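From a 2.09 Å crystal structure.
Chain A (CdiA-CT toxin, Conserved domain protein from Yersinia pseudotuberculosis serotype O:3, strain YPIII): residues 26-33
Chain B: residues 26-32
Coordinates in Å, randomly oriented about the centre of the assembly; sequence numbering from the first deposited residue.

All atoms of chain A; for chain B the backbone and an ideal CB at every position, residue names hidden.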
# COMPACT_ATOMS: atom_id res chain seq x y z
N TYR A 26 -8.60 -5.24 -2.03
CA TYR A 26 -7.84 -6.39 -2.52
C TYR A 26 -6.77 -5.98 -3.51
O TYR A 26 -6.92 -4.99 -4.24
CB TYR A 26 -8.78 -7.40 -3.17
CG TYR A 26 -9.70 -8.07 -2.18
CD1 TYR A 26 -9.31 -9.20 -1.49
CD2 TYR A 26 -10.97 -7.55 -1.94
CE1 TYR A 26 -10.15 -9.81 -0.58
CE2 TYR A 26 -11.81 -8.15 -1.03
CZ TYR A 26 -11.40 -9.28 -0.35
OH TYR A 26 -12.24 -9.88 0.55
N PHE A 27 -5.69 -6.74 -3.54
CA PHE A 27 -4.60 -6.50 -4.47
C PHE A 27 -4.04 -7.83 -4.96
O PHE A 27 -3.50 -8.60 -4.17
CB PHE A 27 -3.50 -5.67 -3.80
CG PHE A 27 -2.40 -5.25 -4.73
CD1 PHE A 27 -2.68 -4.83 -6.02
CD2 PHE A 27 -1.07 -5.28 -4.33
CE1 PHE A 27 -1.67 -4.44 -6.88
CE2 PHE A 27 -0.06 -4.90 -5.19
CZ PHE A 27 -0.36 -4.47 -6.46
N ASP A 28 -4.19 -8.10 -6.25
CA ASP A 28 -3.58 -9.28 -6.84
C ASP A 28 -2.07 -9.09 -6.82
O ASP A 28 -1.53 -8.32 -7.61
CB ASP A 28 -4.10 -9.52 -8.26
CG ASP A 28 -3.71 -10.88 -8.81
OD1 ASP A 28 -2.55 -11.31 -8.61
OD2 ASP A 28 -4.56 -11.53 -9.46
N ARG A 29 -1.40 -9.81 -5.92
CA ARG A 29 0.02 -9.58 -5.67
C ARG A 29 0.90 -9.95 -6.85
O ARG A 29 2.07 -9.59 -6.89
CB ARG A 29 0.46 -10.35 -4.43
CG ARG A 29 -0.44 -10.17 -3.22
CD ARG A 29 -0.61 -8.70 -2.85
NE ARG A 29 -1.54 -8.56 -1.73
CZ ARG A 29 -1.21 -8.05 -0.55
NH1 ARG A 29 0.02 -7.61 -0.33
NH2 ARG A 29 -2.12 -7.97 0.41
N ALA A 30 0.33 -10.67 -7.82
CA ALA A 30 1.10 -11.10 -8.98
C ALA A 30 0.79 -10.27 -10.23
O ALA A 30 1.71 -9.87 -10.95
CB ALA A 30 0.85 -12.57 -9.25
N THR A 31 -0.49 -10.00 -10.49
CA THR A 31 -0.87 -9.31 -11.72
C THR A 31 -0.97 -7.79 -11.56
O THR A 31 -0.78 -7.05 -12.52
CB THR A 31 -2.22 -9.83 -12.26
OG1 THR A 31 -3.30 -9.33 -11.45
CG2 THR A 31 -2.25 -11.34 -12.29
N GLY A 32 -1.29 -7.33 -10.35
CA GLY A 32 -1.35 -5.91 -10.09
C GLY A 32 -2.74 -5.32 -10.20
O GLY A 32 -2.92 -4.10 -10.17
N ALA A 33 -3.73 -6.19 -10.34
CA ALA A 33 -5.12 -5.77 -10.39
C ALA A 33 -5.60 -5.39 -8.99
O ALA A 33 -5.53 -6.20 -8.07
CB ALA A 33 -5.99 -6.87 -10.96
N UNK B 26 8.32 -8.71 -0.92
CA UNK B 26 7.15 -8.89 -1.75
C UNK B 26 7.44 -9.21 -3.20
O UNK B 26 8.37 -9.95 -3.52
CB UNK B 26 6.29 -7.63 -1.68
N UNK B 27 6.63 -8.63 -4.07
CA UNK B 27 6.65 -8.93 -5.49
C UNK B 27 6.28 -7.67 -6.25
O UNK B 27 7.11 -7.06 -6.91
CB UNK B 27 5.70 -10.08 -5.83
N UNK B 28 5.01 -7.29 -6.13
CA UNK B 28 4.57 -5.98 -6.57
C UNK B 28 4.49 -5.06 -5.36
O UNK B 28 5.27 -4.12 -5.22
CB UNK B 28 3.22 -6.06 -7.29
N UNK B 29 3.55 -5.36 -4.46
CA UNK B 29 3.52 -4.70 -3.16
C UNK B 29 4.69 -5.21 -2.32
O UNK B 29 5.20 -6.30 -2.55
CB UNK B 29 2.19 -4.95 -2.45
N UNK B 30 5.11 -4.40 -1.35
CA UNK B 30 6.13 -4.83 -0.41
C UNK B 30 5.74 -4.44 1.01
O UNK B 30 5.16 -3.38 1.23
CB UNK B 30 7.49 -4.23 -0.78
N UNK B 31 6.04 -5.30 1.97
CA UNK B 31 5.57 -5.08 3.33
C UNK B 31 6.54 -5.59 4.39
O UNK B 31 7.43 -6.40 4.10
CB UNK B 31 4.21 -5.75 3.52
N UNK B 32 6.34 -5.12 5.62
CA UNK B 32 7.16 -5.51 6.76
C UNK B 32 7.34 -7.02 6.84
O UNK B 32 6.37 -7.77 7.00
CB UNK B 32 6.54 -4.99 8.06

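Chain A presents to its partner a tight turn, held by the backbone bond from A:Gly32 N to A:Asp28 O (2.9 Å) and by A:Asp28 OD1, which accepts from the N atoms of A:Ala30 and A:Thr31 (3.1 Å each). With both of those amides engaged, what the turn offers outward is mainly carbonyl oxygen, notably A:Arg29 O and A:Ala30 O. Beside it lie the ring of A:Phe27 and the guanidinium of A:Arg29.

Position 26 has phi/psi of 166/-141, and an ideal CB there would stand 1.9 Å from the O atom of position 29 in its own chain. A side chain is thus excluded by chain B itself, while nothing of chain A comes within 5.5 Å of that CB. The residue is glycine, B:Gly26.

At position 27 CA-to-CB points toward chain A, and the ideal CB lies 3.8 Å from A:Arg29 O. A long side chain could run along the turn past A:Ala30; an aromatic ring or an extended polar chain would suit. The residue is B:Tyr27, with chi1 in t. Its CD2 lies 3.1 Å from A:Arg29 O, and its CE2 lies 4.4 Å from A:Ala30 CB, a modest apolar contact. The hydroxyl reaches beyond the turn: OH is 2.9 Å from water 2, which in turn donates a weak bond to A:Ala30 O (3.4 Å).

Position 28 also faces chain A. Its ideal CB is 4.0 Å from A:Phe27 CZ and 3.7 Å from A:Arg29 O, so the first carbons should be apolar, while the carbonyls farther along the turn call for a donor. Lysine, arginine or perhaps glutamine could answer. B:Arg28 does so with an extended chain: NE donates to A:Ala30 O at 2.9 Å with a favourable angle of 161°. One guanidinium face lies over A:Thr31 C, and CD packs 3.5 Å from A:Gly32 CA. A:Gly32 has phi/psi of 95/9, where a CB would be jammed against the O atom of A:Thr31, so its own backbone already calls for glycine; an ideal CB would also clash with the partner, 3.0 Å from B:Arg28 NH1. Water 1 accepts from B:Arg28 N (2.8 Å) and donates to A:Arg29 O (3.2 Å), tying the two backbones together.

Position 29 points toward chain A into a narrow place, its ideal CB 3.5 Å from A:Phe27 CE2 and 4.0 Å from A:Arg29 NH1. Something small is wanted, preferably with an acceptor for the arginine: serine, or possibly threonine. B:Ser29, in rotamer p, sets its CB at the edge of the phenylalanine ring and accepts from A:Arg29 NH1 through OG at 3.0 Å.

Position 30 points away, leaving the choice open as far as chain A is concerned; it is B:Asn30.

Position 31 points toward chain A, but from a distance that only a long side chain could span. A polar or acidic end would suit the nearby guanidinium. B:Gln31 brings its terminal amide close to A:Arg29.

Position 32 is out of reach and unconstrained by chain A; it is B:Leu32.

Chain B, residues 26-32: GYRSNQL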
# COMPACT_ATOMS: atom_id res chain seq x y z
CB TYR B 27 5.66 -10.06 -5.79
CG TYR B 27 5.73 -10.63 -7.19
CD1 TYR B 27 6.68 -11.58 -7.53
CD2 TYR B 27 4.82 -10.24 -8.17
CE1 TYR B 27 6.74 -12.11 -8.80
CE2 TYR B 27 4.87 -10.77 -9.44
CZ TYR B 27 5.83 -11.70 -9.76
OH TYR B 27 5.88 -12.23 -11.03
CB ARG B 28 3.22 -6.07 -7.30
CG ARG B 28 3.33 -6.71 -8.67
CD ARG B 28 2.04 -6.59 -9.46
NE ARG B 28 2.21 -7.00 -10.86
CZ ARG B 28 2.43 -6.17 -11.87
NH1 ARG B 28 2.49 -4.86 -11.66
NH2 ARG B 28 2.57 -6.64 -13.10
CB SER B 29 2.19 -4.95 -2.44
OG SER B 29 2.03 -6.33 -2.14
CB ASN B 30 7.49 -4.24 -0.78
CG ASN B 30 7.48 -2.73 -0.81
OD1 ASN B 30 7.87 -2.07 0.15
ND2 ASN B 30 7.03 -2.17 -1.93
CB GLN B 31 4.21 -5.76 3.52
CG GLN B 31 4.23 -7.26 3.31
CD GLN B 31 2.84 -7.85 3.31
OE1 GLN B 31 2.31 -8.23 4.35
NE2 GLN B 31 2.23 -7.92 2.13
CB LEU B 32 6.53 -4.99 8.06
CG LEU B 32 7.32 -5.22 9.35
CD1 LEU B 32 8.65 -4.49 9.29
CD2 LEU B 32 6.50 -4.79 10.55
O HOH W 1 3.25 -8.35 -4.18
O HOH W 2 3.46 -12.36 -12.56
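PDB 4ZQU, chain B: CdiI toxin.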